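Starch synthase I (Hordeum vulgare, PDB 4HLN) is a plant starch synthase, a glycosyltransferase family protein with the GT-B architecture of two Rossmann-like domains, with a C-terminal helix that crosses back to the first. Local coordinates at residues Lys423-Leu428 with Val440-Phe445; Gly538-Val543 with Gly599-Gly604; Met605-Asp608 with Asp612-Ala615. All coordinates share one frame; numbering follows the deposited sequence.

Interaction 1: residues Lys423-Leu428 with Val440-Phe445; sequences KCKAEL and VPLIGF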
ATOM      1  N   LYS A 423      -2.485 -26.772  19.444  1.00 40.95           N
ATOM      2  CA  LYS A 423      -1.868 -26.454  20.720  1.00 41.06           C
ATOM      3  C   LYS A 423      -1.753 -24.942  20.941  1.00 50.85           C
ATOM      4  O   LYS A 423      -2.011 -24.447  22.037  1.00 53.95           O
ATOM      5  CB  LYS A 423      -0.505 -27.133  20.821  1.00 41.97           C
ATOM      6  CG  LYS A 423      -0.554 -28.598  20.444  1.00 48.44           C
ATOM      7  CD  LYS A 423       0.705 -29.338  20.842  1.00 59.93           C
ATOM      8  CE  LYS A 423       0.675 -30.764  20.283  1.00 76.50           C
ATOM      9  NZ  LYS A 423       1.876 -31.580  20.646  1.00 81.99           N
ATOM     10  N   CYS A 424      -1.385 -24.208  19.898  1.00 49.34           N
ATOM     11  CA  CYS A 424      -1.318 -22.758  19.996  1.00 45.38           C
ATOM     12  C   CYS A 424      -2.672 -22.191  20.376  1.00 46.41           C
ATOM     13  O   CYS A 424      -2.764 -21.324  21.246  1.00 50.59           O
ATOM     14  CB  CYS A 424      -0.783 -22.121  18.693  1.00 45.22           C
ATOM     15  SG  CYS A 424       1.034 -22.376  18.437  1.00 48.73           S
ATOM     16  N   LYS A 425      -3.720 -22.693  19.733  1.00 44.29           N
ATOM     17  CA  LYS A 425      -5.081 -22.238  20.020  1.00 44.64           C
ATOM     18  C   LYS A 425      -5.478 -22.485  21.468  1.00 44.06           C
ATOM     19  O   LYS A 425      -6.123 -21.640  22.101  1.00 47.92           O
ATOM     20  CB  LYS A 425      -6.095 -22.935  19.112  1.00 39.91           C
ATOM     21  CG  LYS A 425      -7.524 -22.450  19.315  1.00 47.25           C
ATOM     22  CD  LYS A 425      -8.492 -23.316  18.540  1.00 53.21           C
ATOM     23  CE  LYS A 425      -9.908 -22.806  18.640  1.00 54.16           C
ATOM     24  NZ  LYS A 425     -10.773 -23.506  17.662  1.00 55.65           N
ATOM     25  N   ALA A 426      -5.108 -23.655  21.979  1.00 32.27           N
ATOM     26  CA  ALA A 426      -5.466 -24.033  23.327  1.00 47.64           C
ATOM     27  C   ALA A 426      -4.713 -23.122  24.275  1.00 51.05           C
ATOM     28  O   ALA A 426      -5.285 -22.567  25.215  1.00 48.12           O
ATOM     29  CB  ALA A 426      -5.118 -25.468  23.567  1.00 22.30           C
ATOM     30  N   GLU A 427      -3.425 -22.950  23.994  1.00 43.97           N
ATOM     31  CA  GLU A 427      -2.576 -22.115  24.821  1.00 44.86           C
ATOM     32  C   GLU A 427      -3.000 -20.657  24.767  1.00 52.15           C
ATOM     33  O   GLU A 427      -2.771 -19.893  25.700  1.00 54.84           O
ATOM     34  CB  GLU A 427      -1.122 -22.266  24.400  1.00 49.57           C
ATOM     35  CG  GLU A 427      -0.486 -23.529  24.934  1.00 53.72           C
ATOM     36  CD  GLU A 427      -0.642 -23.651  26.446  1.00 62.48           C
ATOM     37  OE1 GLU A 427       0.098 -22.952  27.179  1.00 60.19           O
ATOM     38  OE2 GLU A 427      -1.511 -24.434  26.899  1.00 57.69           O
ATOM     39  N   LEU A 428      -3.627 -20.279  23.667  1.00 45.34           N
ATOM     40  CA  LEU A 428      -4.101 -18.923  23.518  1.00 38.93           C
ATOM     41  C   LEU A 428      -5.391 -18.743  24.302  1.00 48.92           C
ATOM     42  O   LEU A 428      -5.554 -17.750  25.005  1.00 51.90           O
ATOM     43  CB  LEU A 428      -4.299 -18.582  22.035  1.00 38.27           C
ATOM     44  CG  LEU A 428      -4.877 -17.199  21.715  1.00 48.63           C
ATOM     45  CD1 LEU A 428      -3.935 -16.082  22.173  1.00 41.42           C
ATOM     46  CD2 LEU A 428      -5.188 -17.085  20.227  1.00 46.82           C
ATOM     47  N   VAL A 440     -14.850 -24.869  18.940  1.00 66.32           N
ATOM     48  CA  VAL A 440     -15.414 -23.534  18.786  1.00 70.42           C
ATOM     49  C   VAL A 440     -14.542 -22.698  17.835  1.00 73.52           C
ATOM     50  O   VAL A 440     -13.314 -22.772  17.890  1.00 69.95           O
ATOM     51  CB  VAL A 440     -15.519 -22.837  20.164  1.00 69.71           C
ATOM     52  CG1 VAL A 440     -14.129 -22.565  20.721  1.00 79.83           C
ATOM     53  CG2 VAL A 440     -16.296 -21.549  20.069  1.00 63.30           C
ATOM     54  N   PRO A 441     -15.175 -21.915  16.942  1.00 72.65           N
ATOM     55  CA  PRO A 441     -14.454 -21.004  16.046  1.00 63.46           C
ATOM     56  C   PRO A 441     -13.877 -19.825  16.815  1.00 64.81           C
ATOM     57  O   PRO A 441     -14.617 -19.114  17.501  1.00 67.84           O
ATOM     58  CB  PRO A 441     -15.550 -20.495  15.106  1.00 63.07           C
ATOM     59  CG  PRO A 441     -16.676 -21.463  15.253  1.00 67.38           C
ATOM     60  CD  PRO A 441     -16.619 -21.917  16.664  1.00 69.32           C
ATOM     61  N   LEU A 442     -12.570 -19.624  16.704  1.00 58.07           N
ATOM     62  CA  LEU A 442     -11.911 -18.517  17.375  1.00 49.84           C
ATOM     63  C   LEU A 442     -11.484 -17.472  16.355  1.00 55.64           C
ATOM     64  O   LEU A 442     -10.783 -17.775  15.388  1.00 65.10           O
ATOM     65  CB  LEU A 442     -10.718 -19.016  18.179  1.00 50.76           C
ATOM     66  CG  LEU A 442      -9.821 -17.951  18.815  1.00 54.51           C
ATOM     67  CD1 LEU A 442     -10.618 -16.894  19.557  1.00 50.72           C
ATOM     68  CD2 LEU A 442      -8.818 -18.611  19.746  1.00 55.57           C
ATOM     69  N   ILE A 443     -11.919 -16.239  16.578  1.00 53.62           N
ATOM     70  CA  ILE A 443     -11.753 -15.173  15.608  1.00 51.54           C
ATOM     71  C   ILE A 443     -10.968 -14.016  16.181  1.00 61.38           C
ATOM     72  O   ILE A 443     -11.201 -13.598  17.322  1.00 62.85           O
ATOM     73  CB  ILE A 443     -13.104 -14.645  15.167  1.00 53.46           C
ATOM     74  CG1 ILE A 443     -13.867 -15.742  14.439  1.00 58.34           C
ATOM     75  CG2 ILE A 443     -12.929 -13.448  14.259  1.00 53.37           C
ATOM     76  CD1 ILE A 443     -15.335 -15.478  14.342  1.00 56.96           C
ATOM     77  N   GLY A 444     -10.043 -13.495  15.374  1.00 55.91           N
ATOM     78  CA  GLY A 444      -9.164 -12.421  15.795  1.00 42.30           C
ATOM     79  C   GLY A 444      -9.316 -11.149  14.974  1.00 52.86           C
ATOM     80  O   GLY A 444      -9.565 -11.182  13.758  1.00 46.16           O
ATOM     81  N   PHE A 445      -9.184 -10.018  15.659  1.00 48.90           N
ATOM     82  CA  PHE A 445      -8.932  -8.752  14.999  1.00 50.76           C
ATOM     83  C   PHE A 445      -7.669  -8.161  15.608  1.00 49.96           C
ATOM     84  O   PHE A 445      -7.442  -8.280  16.804  1.00 51.40           O
ATOM     85  CB  PHE A 445     -10.095  -7.777  15.185  1.00 61.27           C
ATOM     86  CG  PHE A 445      -9.731  -6.357  14.863  1.00 63.99           C
ATOM     87  CD1 PHE A 445      -9.110  -5.554  15.815  1.00 56.90           C
ATOM     88  CD2 PHE A 445      -9.970  -5.833  13.602  1.00 65.55           C
ATOM     89  CE1 PHE A 445      -8.750  -4.251  15.520  1.00 58.17           C
ATOM     90  CE2 PHE A 445      -9.611  -4.528  13.299  1.00 55.84           C
ATOM     91  CZ  PHE A 445      -9.000  -3.739  14.257  1.00 57.32           C
TER
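K425 reaches from helix 419-432 across L442 to the backbone at V440. Its first torsion sets CG anti to the backbone N (chi1 -177°), and the rest of the chain stays extended. CB leaves the helix toward the strand. CG lies 4.1 Å from L442 CD2. Further out, CE passes 3.9 Å from L442 CB, so the aliphatic part of the lysine runs alongside the leucine, the two chains heading in opposite directions. NZ then donates to V440 O at 2.7 Å. It approaches nearly head-on, with a C=O...N angle of 165°. E438 O is a second acceptor for NZ, and D516 OD2 makes a salt bridge with it, so the buried ammonium is held by three oxygens. D516 OD2 also accepts the N-H of L442, which ties the lysine to the start of the strand. One helix turn on, L428 places CD2 4.0 Å from L442 CD2 and extends the apolar patch. Of the strands in the six-stranded parallel sheet, 442-446 comes first along the chain but lies inside, between 471-476 and 517-520. A helix anchored on such an inner strand fits the Rossmann-like C-terminal half of a GT-B fold.

Interaction 2: residues Gly538-Val543 with Gly599-Gly604; sequences GTVPVV and GLMKRG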
ATOM      1  N   GLY A 538      -1.772 -20.088   8.291  1.00 53.99           N
ATOM      2  CA  GLY A 538      -2.914 -20.982   8.205  1.00 59.07           C
ATOM      3  C   GLY A 538      -4.132 -20.435   8.926  1.00 60.00           C
ATOM      4  O   GLY A 538      -5.032 -21.174   9.325  1.00 55.11           O
ATOM      5  N   THR A 539      -4.154 -19.123   9.110  1.00 53.16           N
ATOM      6  CA  THR A 539      -5.321 -18.476   9.667  1.00 52.32           C
ATOM      7  C   THR A 539      -6.090 -17.860   8.519  1.00 57.07           C
ATOM      8  O   THR A 539      -5.559 -17.040   7.771  1.00 69.89           O
ATOM      9  CB  THR A 539      -4.930 -17.420  10.694  1.00 50.43           C
ATOM     10  OG1 THR A 539      -4.136 -18.041  11.711  1.00 41.82           O
ATOM     11  CG2 THR A 539      -6.174 -16.779  11.322  1.00 37.16           C
ATOM     12  N   VAL A 540      -7.336 -18.284   8.365  1.00 51.11           N
ATOM     13  CA  VAL A 540      -8.125 -17.893   7.214  1.00 49.25           C
ATOM     14  C   VAL A 540      -8.634 -16.477   7.375  1.00 49.88           C
ATOM     15  O   VAL A 540      -9.296 -16.146   8.356  1.00 55.09           O
ATOM     16  CB  VAL A 540      -9.290 -18.858   6.958  1.00 51.13           C
ATOM     17  CG1 VAL A 540     -10.167 -18.325   5.853  1.00 62.60           C
ATOM     18  CG2 VAL A 540      -8.764 -20.220   6.576  1.00 45.69           C
ATOM     19  N   PRO A 541      -8.298 -15.624   6.413  1.00 42.42           N
ATOM     20  CA  PRO A 541      -8.685 -14.224   6.506  1.00 39.35           C
ATOM     21  C   PRO A 541     -10.077 -13.971   5.956  1.00 48.68           C
ATOM     22  O   PRO A 541     -10.485 -14.581   4.966  1.00 51.76           O
ATOM     23  CB  PRO A 541      -7.633 -13.528   5.638  1.00 43.56           C
ATOM     24  CG  PRO A 541      -7.256 -14.539   4.615  1.00 39.00           C
ATOM     25  CD  PRO A 541      -7.314 -15.861   5.344  1.00 47.17           C
ATOM     26  N   VAL A 542     -10.798 -13.079   6.626  1.00 48.03           N
ATOM     27  CA  VAL A 542     -12.039 -12.517   6.114  1.00 48.80           C
ATOM     28  C   VAL A 542     -11.868 -10.998   6.023  1.00 57.07           C
ATOM     29  O   VAL A 542     -11.695 -10.308   7.027  1.00 61.93           O
ATOM     30  CB  VAL A 542     -13.227 -12.855   7.026  1.00 52.32           C
ATOM     31  CG1 VAL A 542     -14.428 -11.965   6.703  1.00 48.22           C
ATOM     32  CG2 VAL A 542     -13.572 -14.329   6.915  1.00 47.79           C
ATOM     33  N   VAL A 543     -11.924 -10.479   4.808  1.00 57.83           N
ATOM     34  CA  VAL A 543     -11.497  -9.118   4.559  1.00 56.92           C
ATOM     35  C   VAL A 543     -12.454  -8.358   3.635  1.00 56.41           C
ATOM     36  O   VAL A 543     -13.098  -8.950   2.765  1.00 58.86           O
ATOM     37  CB  VAL A 543     -10.078  -9.137   3.960  1.00 62.59           C
ATOM     38  CG1 VAL A 543     -10.054  -9.993   2.705  1.00 59.57           C
ATOM     39  CG2 VAL A 543      -9.592  -7.730   3.673  1.00 72.96           C
ATOM     40  N   GLY A 599      -7.875 -27.260   3.371  1.00 66.02           N
ATOM     41  CA  GLY A 599      -7.404 -26.839   2.067  1.00 62.21           C
ATOM     42  C   GLY A 599      -7.202 -25.340   2.009  1.00 74.00           C
ATOM     43  O   GLY A 599      -6.199 -24.863   1.468  1.00 80.96           O
ATOM     44  N   LEU A 600      -8.153 -24.589   2.562  1.00 65.13           N
ATOM     45  CA  LEU A 600      -8.048 -23.136   2.574  1.00 61.86           C
ATOM     46  C   LEU A 600      -6.776 -22.695   3.291  1.00 65.34           C
ATOM     47  O   LEU A 600      -6.098 -21.750   2.869  1.00 61.91           O
ATOM     48  CB  LEU A 600      -9.273 -22.521   3.237  1.00 59.44           C
ATOM     49  CG  LEU A 600     -10.434 -22.270   2.278  1.00 62.77           C
ATOM     50  CD1 LEU A 600     -11.738 -22.162   3.039  1.00 55.83           C
ATOM     51  CD2 LEU A 600     -10.184 -21.019   1.428  1.00 63.64           C
ATOM     52  N   MET A 601      -6.456 -23.393   4.377  1.00 64.01           N
ATOM     53  CA  MET A 601      -5.262 -23.093   5.157  1.00 60.72           C
ATOM     54  C   MET A 601      -4.001 -23.404   4.373  1.00 65.52           C
ATOM     55  O   MET A 601      -3.155 -22.531   4.159  1.00 68.98           O
ATOM     56  CB  MET A 601      -5.264 -23.888   6.456  1.00 50.55           C
ATOM     57  CG  MET A 601      -6.431 -23.556   7.371  1.00 51.88           C
ATOM     58  SD  MET A 601      -6.745 -24.830   8.633  1.00 67.61           S
ATOM     59  CE  MET A 601      -5.242 -24.815   9.617  1.00 34.97           C
ATOM     60  N   LYS A 602      -3.878 -24.655   3.945  1.00 65.83           N
ATOM     61  CA  LYS A 602      -2.690 -25.097   3.228  1.00 67.12           C
ATOM     62  C   LYS A 602      -2.404 -24.225   1.998  1.00 67.62           C
ATOM     63  O   LYS A 602      -1.240 -23.941   1.676  1.00 59.70           O
ATOM     64  CB  LYS A 602      -2.798 -26.586   2.877  1.00 64.83           C
ATOM     65  CG  LYS A 602      -2.747 -27.493   4.120  1.00 78.61           C
ATOM     66  CD  LYS A 602      -2.583 -28.973   3.786  1.00 81.58           C
ATOM     67  CE  LYS A 602      -2.302 -29.802   5.035  1.00 87.32           C
ATOM     68  NZ  LYS A 602      -1.909 -31.205   4.709  1.00 89.62           N
ATOM     69  N   ARG A 603      -3.466 -23.778   1.330  1.00 58.62           N
ATOM     70  CA  ARG A 603      -3.300 -22.895   0.190  1.00 60.68           C
ATOM     71  C   ARG A 603      -2.680 -21.570   0.626  1.00 69.89           C
ATOM     72  O   ARG A 603      -1.761 -21.064  -0.027  1.00 73.16           O
ATOM     73  CB  ARG A 603      -4.626 -22.683  -0.540  1.00 62.52           C
ATOM     74  CG  ARG A 603      -4.616 -23.230  -1.966  1.00 57.29           C
ATOM     75  CD  ARG A 603      -5.726 -24.230  -2.205  1.00 59.01           C
ATOM     76  NE  ARG A 603      -7.041 -23.635  -2.009  1.00 72.30           N
ATOM     77  CZ  ARG A 603      -8.075 -24.280  -1.475  1.00 77.05           C
ATOM     78  NH1 ARG A 603      -9.246 -23.665  -1.322  1.00 72.26           N
ATOM     79  NH2 ARG A 603      -7.934 -25.545  -1.091  1.00 71.50           N
ATOM     80  N   GLY A 604      -3.163 -21.025   1.741  1.00 65.67           N
ATOM     81  CA  GLY A 604      -2.622 -19.786   2.272  1.00 54.67           C
ATOM     82  C   GLY A 604      -1.153 -19.903   2.625  1.00 59.44           C
ATOM     83  O   GLY A 604      -0.334 -19.038   2.290  1.00 57.52           O
TER
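This is a buried, apolar packing contact, with M601 and L600 of helix 594-606 set against G538 and V540 where strand 540-544 begins. No hydrogen bond crosses it. The backbones come very close at one point, with G538 CA 4.4 Å from M601 CA. M601 lies against the carbonyl of G538. Its CG is 3.4 Å from G538 O. The bend at chi3 (63°) curls the chain end back, so that CE too stays near that oxygen, at 3.7 Å. G538 has positive phi and is the C-prime residue of a Schellman motif that ends helix 529-536. In it, T539 N is hydrogen-bonded to A534 O, and G538 N to M535 O. The glycine thus turns the chain out of one helix and into the strand, and the methionine of another helix packs on that turn. V540 follows two residues later. Its CG2, anti to the carbonyl carbon, meets both M601 CG and L600 CB at 4.1 Å. The valine crosses each of these side chains at about a right angle. L600 also touches W569 on the neighbouring strand 569-571, and F556 in a loop. Both aromatic residues line the glycan pocket, and the side chain of L600 is about 7 Å from a bound glucose.

Interaction 3: residues Met605-Asp608 with Asp612-Ala615; sequences MTKD and DHAA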
ATOM      1  N   MET A 605      -0.813 -20.997   3.297  1.00 55.56           N
ATOM      2  CA  MET A 605       0.532 -21.180   3.818  1.00 54.52           C
ATOM      3  C   MET A 605       1.563 -21.460   2.733  1.00 63.58           C
ATOM      4  O   MET A 605       2.735 -21.093   2.871  1.00 65.61           O
ATOM      5  CB  MET A 605       0.532 -22.300   4.845  1.00 49.72           C
ATOM      6  CG  MET A 605      -0.588 -22.143   5.861  1.00 57.66           C
ATOM      7  SD  MET A 605      -0.707 -23.540   6.986  1.00 72.49           S
ATOM      8  CE  MET A 605       0.887 -23.414   7.775  1.00 23.90           C
ATOM      9  N   THR A 606       1.133 -22.109   1.656  1.00 62.12           N
ATOM     10  CA  THR A 606       2.058 -22.423   0.576  1.00 66.66           C
ATOM     11  C   THR A 606       2.311 -21.232  -0.353  1.00 65.01           C
ATOM     12  O   THR A 606       3.324 -21.219  -1.037  1.00 62.58           O
ATOM     13  CB  THR A 606       1.637 -23.668  -0.232  1.00 65.42           C
ATOM     14  OG1 THR A 606       0.251 -23.574  -0.562  1.00 72.31           O
ATOM     15  CG2 THR A 606       1.866 -24.939   0.576  1.00 53.85           C
ATOM     16  N   LYS A 607       1.411 -20.240  -0.358  1.00 62.44           N
ATOM     17  CA  LYS A 607       1.614 -18.999  -1.126  1.00 52.78           C
ATOM     18  C   LYS A 607       2.911 -18.285  -0.743  1.00 63.12           C
ATOM     19  O   LYS A 607       3.336 -18.320   0.415  1.00 69.39           O
ATOM     20  CB  LYS A 607       0.435 -18.024  -0.971  1.00 48.40           C
ATOM     21  CG  LYS A 607      -0.724 -18.236  -1.954  1.00 59.64           C
ATOM     22  CD  LYS A 607      -1.160 -16.928  -2.666  1.00 64.52           C
ATOM     23  CE  LYS A 607      -0.008 -16.283  -3.490  1.00111.79           C
ATOM     24  NZ  LYS A 607       0.595 -17.128  -4.590  1.00102.30           N
ATOM     25  N   ASP A 608       3.539 -17.643  -1.727  1.00 68.08           N
ATOM     26  CA  ASP A 608       4.747 -16.861  -1.485  1.00 64.13           C
ATOM     27  C   ASP A 608       4.350 -15.428  -1.146  1.00 61.94           C
ATOM     28  O   ASP A 608       3.746 -14.736  -1.966  1.00 58.63           O
ATOM     29  CB  ASP A 608       5.666 -16.883  -2.711  1.00 60.72           C
ATOM     30  CG  ASP A 608       7.015 -16.205  -2.454  1.00 70.13           C
ATOM     31  OD1 ASP A 608       7.936 -16.371  -3.279  1.00 79.22           O
ATOM     32  OD2 ASP A 608       7.162 -15.504  -1.434  1.00 69.95           O
ATOM     33  N   ASP A 612      10.430 -10.832  -2.667  1.00 46.76           N
ATOM     34  CA  ASP A 612      10.899 -11.330  -3.954  1.00 53.57           C
ATOM     35  C   ASP A 612       9.716 -11.589  -4.855  1.00 55.94           C
ATOM     36  O   ASP A 612       9.721 -11.222  -6.034  1.00 59.57           O
ATOM     37  CB  ASP A 612      11.720 -12.611  -3.803  1.00 50.21           C
ATOM     38  CG  ASP A 612      13.207 -12.342  -3.779  1.00 73.16           C
ATOM     39  OD1 ASP A 612      13.654 -11.382  -4.455  1.00 69.20           O
ATOM     40  OD2 ASP A 612      13.928 -13.087  -3.076  1.00 90.48           O
ATOM     41  N   HIS A 613       8.700 -12.230  -4.296  1.00 46.94           N
ATOM     42  CA  HIS A 613       7.538 -12.558  -5.081  1.00 54.05           C
ATOM     43  C   HIS A 613       6.886 -11.252  -5.510  1.00 62.27           C
ATOM     44  O   HIS A 613       6.453 -11.102  -6.652  1.00 59.10           O
ATOM     45  CB  HIS A 613       6.575 -13.407  -4.269  1.00 62.30           C
ATOM     46  CG  HIS A 613       5.376 -13.851  -5.042  1.00 77.36           C
ATOM     47  ND1 HIS A 613       4.213 -13.114  -5.095  1.00 84.56           N
ATOM     48  CD2 HIS A 613       5.164 -14.953  -5.802  1.00 80.74           C
ATOM     49  CE1 HIS A 613       3.331 -13.746  -5.849  1.00 89.49           C
ATOM     50  NE2 HIS A 613       3.881 -14.864  -6.287  1.00 89.12           N
ATOM     51  N   ALA A 614       6.840 -10.299  -4.587  1.00 56.54           N
ATOM     52  CA  ALA A 614       6.248  -9.009  -4.874  1.00 48.66           C
ATOM     53  C   ALA A 614       7.013  -8.282  -5.981  1.00 46.45           C
ATOM     54  O   ALA A 614       6.409  -7.763  -6.922  1.00 50.86           O
ATOM     55  CB  ALA A 614       6.199  -8.169  -3.611  1.00 45.16           C
ATOM     56  N   ALA A 615       8.340  -8.239  -5.867  1.00 38.98           N
ATOM     57  CA  ALA A 615       9.169  -7.542  -6.851  1.00 43.91           C
ATOM     58  C   ALA A 615       9.055  -8.197  -8.228  1.00 54.54           C
ATOM     59  O   ALA A 615       9.092  -7.524  -9.255  1.00 57.05           O
ATOM     60  CB  ALA A 615      10.604  -7.499  -6.405  1.00 40.39           C
TER
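The imidazole of H613 has the backbone carbonyl of D608 over one face. D608 O stands 3.5 Å above the ring plane, displaced toward the rim on the ND1 side, 3.6 Å from both CG and ND1. K607 NZ approaches the ring obliquely, 4.3 Å from H613 NE2. The carboxylate of D608 is the other flat group, and its plane is turned 46° from the ring. It does not stack on the imidazole. Its CG and OD1 lie beside H613 CB instead, with CG 3.4 Å from that carbon. D608 CB comes nearer the ring itself, 3.7 Å from H613 CD2. The two side chains pass alongside each other in opposite directions. With CG of H613 anti to the backbone N (chi1 -177°), the ring is carried out from the helix to lie under the D608 carbonyl. No hydrogen bond joins the two segments directly. T610, in the short link, serves both: D608 OD2 accepts its N-H in an Asx turn, and its OG1 accepts the N-H of H613. D612 makes a salt bridge to R157, which fastens the start of helix 611-627 to the N-terminal half. The contact is mainly van der Waals packing at the surface. The carbonyl over the ring and the nearby carboxylate would probably favour a protonated imidazole, while the K607 ammonium would oppose it.

How the interactions relate
The three contacts follow one another along the chain, with no overlap. Interactions 1 and 2 have centres 14 Å apart and do not touch, but both reach the same six-stranded parallel sheet, at strands 442-446 and 540-544. Strand 517-520 lies between these two. Interaction 2 shares helix 594-606 with interaction 3, whose centre is 15 Å from its own, and the two touch where G538 N lies 3.4 Å from M605 CG. Interaction 3 is 26 Å from interaction 1 between centres. The chain thus goes from the packed core of the C-terminal domain to a surface turn and into helix 611-627, the crossover back to the N-terminal domain characteristic of GT-B proteins.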